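PDB 5MQR: beta-L-arabinobiosidase from Bacteroides thetaiotaomicron, which hydrolyses glycosidic bonds in plant pectin, probably releasing arabinofuranose-containing sugars, and may also have exo-alpha-sialidase activity. Local coordinates for residues A[143-148]-A[169-174]. Numbering follows the deposited sequence.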
# COMPACT_ATOMS: atom_id res chain seq x y z
N LYS A 143 -5.66 -59.98 7.10
CA LYS A 143 -4.79 -60.78 7.94
C LYS A 143 -3.48 -60.04 8.18
O LYS A 143 -2.82 -59.64 7.22
CB LYS A 143 -4.53 -62.17 7.34
CG LYS A 143 -3.64 -63.02 8.25
CD LYS A 143 -4.10 -64.45 8.42
CE LYS A 143 -3.63 -65.00 9.76
NZ LYS A 143 -3.61 -66.49 9.76
N ASP A 144 -3.14 -59.85 9.46
CA ASP A 144 -1.94 -59.10 9.88
C ASP A 144 -1.83 -57.74 9.16
O ASP A 144 -0.74 -57.33 8.75
CB ASP A 144 -0.68 -59.95 9.65
CG ASP A 144 -0.70 -61.27 10.42
OD1 ASP A 144 -1.07 -61.26 11.63
OD2 ASP A 144 -0.34 -62.30 9.82
N LEU A 145 -2.97 -57.08 9.02
CA LEU A 145 -3.11 -55.84 8.27
C LEU A 145 -3.14 -54.61 9.20
O LEU A 145 -3.89 -54.57 10.18
CB LEU A 145 -4.38 -55.88 7.42
CG LEU A 145 -4.63 -54.71 6.48
CD1 LEU A 145 -3.56 -54.67 5.40
CD2 LEU A 145 -6.04 -54.79 5.90
N ILE A 146 -2.34 -53.61 8.84
CA ILE A 146 -2.29 -52.35 9.53
C ILE A 146 -3.25 -51.37 8.82
O ILE A 146 -3.33 -51.35 7.59
CB ILE A 146 -0.84 -51.80 9.54
CG1 ILE A 146 0.11 -52.75 10.32
CG2 ILE A 146 -0.77 -50.35 10.04
CD1 ILE A 146 -0.25 -52.99 11.78
N ALA A 147 -3.95 -50.55 9.60
CA ALA A 147 -4.90 -49.58 9.05
C ALA A 147 -4.20 -48.43 8.34
O ALA A 147 -2.99 -48.23 8.51
CB ALA A 147 -5.78 -49.02 10.16
N ILE A 148 -4.98 -47.69 7.57
CA ILE A 148 -4.54 -46.47 6.92
C ILE A 148 -5.17 -45.31 7.67
O ILE A 148 -6.36 -45.33 7.96
CB ILE A 148 -4.97 -46.42 5.43
CG1 ILE A 148 -4.40 -47.62 4.65
CG2 ILE A 148 -4.55 -45.10 4.77
CD1 ILE A 148 -2.88 -47.72 4.61
N TYR A 169 -8.78 -43.82 11.54
CA TYR A 169 -8.28 -45.06 10.94
C TYR A 169 -9.29 -45.67 9.96
O TYR A 169 -10.42 -45.98 10.35
CB TYR A 169 -8.00 -46.07 12.03
CG TYR A 169 -6.90 -45.68 12.99
CD1 TYR A 169 -5.57 -45.79 12.61
CD2 TYR A 169 -7.18 -45.27 14.29
CE1 TYR A 169 -4.54 -45.47 13.49
CE2 TYR A 169 -6.16 -44.94 15.17
CZ TYR A 169 -4.84 -45.05 14.76
OH TYR A 169 -3.82 -44.76 15.62
N GLY A 170 -8.88 -45.82 8.70
CA GLY A 170 -9.63 -46.53 7.65
C GLY A 170 -8.92 -47.83 7.26
O GLY A 170 -7.88 -48.15 7.81
N VAL A 171 -9.50 -48.58 6.31
CA VAL A 171 -8.94 -49.87 5.89
C VAL A 171 -8.71 -49.91 4.39
O VAL A 171 -9.64 -49.68 3.62
CB VAL A 171 -9.84 -51.06 6.27
CG1 VAL A 171 -9.20 -52.39 5.86
CG2 VAL A 171 -10.15 -51.05 7.76
N ALA A 172 -7.47 -50.18 3.98
CA ALA A 172 -7.15 -50.49 2.59
C ALA A 172 -6.72 -51.95 2.54
O ALA A 172 -5.72 -52.33 3.15
CB ALA A 172 -6.03 -49.60 2.09
N LEU A 173 -7.50 -52.75 1.84
CA LEU A 173 -7.22 -54.18 1.67
C LEU A 173 -6.18 -54.41 0.58
O LEU A 173 -5.50 -55.43 0.59
CB LEU A 173 -8.51 -54.96 1.37
CG LEU A 173 -9.47 -55.13 2.55
CD1 LEU A 173 -10.83 -55.63 2.09
CD2 LEU A 173 -8.90 -56.09 3.58
N ASP A 174 -6.07 -53.47 -0.36
CA ASP A 174 -5.01 -53.48 -1.35
C ASP A 174 -4.69 -52.05 -1.79
O ASP A 174 -5.31 -51.12 -1.27
CB ASP A 174 -5.38 -54.41 -2.53
CG ASP A 174 -6.72 -54.08 -3.14
OD1 ASP A 174 -6.92 -52.92 -3.59
OD2 ASP A 174 -7.58 -55.01 -3.19
O HOH W 1 -5.26 -51.12 5.66
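At the edge of a four-stranded antiparallel propeller blade, the first residue of strand 148-157, Ile148, meets the last residue of strand 163-170, Gly170, in a hydrogen-bonded pair. Gly170 N donates to Ile148 O at 2.7 Å, and Ile148 N returns a bond to Gly170 O at 2.9 Å. Tyr169 CA also lends a C-H to Ile148 O.

These two strands form the first hairpin of a blade in the N-terminal beta propeller; beyond the pair the ladder splays, and a water takes over. It donates to Ile146 O and accepts from Ala172 N at 2.9 Å, bridging the separating backbones. Apolar groups flank this bridge. Ile148 CG1, beside its own backbone N (chi1 -58°), lies 3.6 Å from Ala172 CB. Farther along, Leu145 holds CG anti to N (chi1 -175°), bringing CD2 against Val171 CG1 and, at 3.9 Å, Leu173 CD2; the two leucine side chains cross at about a right angle. Just ahead of strand 148-157, Ala147 CB approaches the Tyr169 ring obliquely, 4.1 Å from CD1. The phenol reaches on to hydrogen-bond Pro124 O, while Ala147 and Leu145 make backbone hydrogen bonds to Tyr126 and Val128.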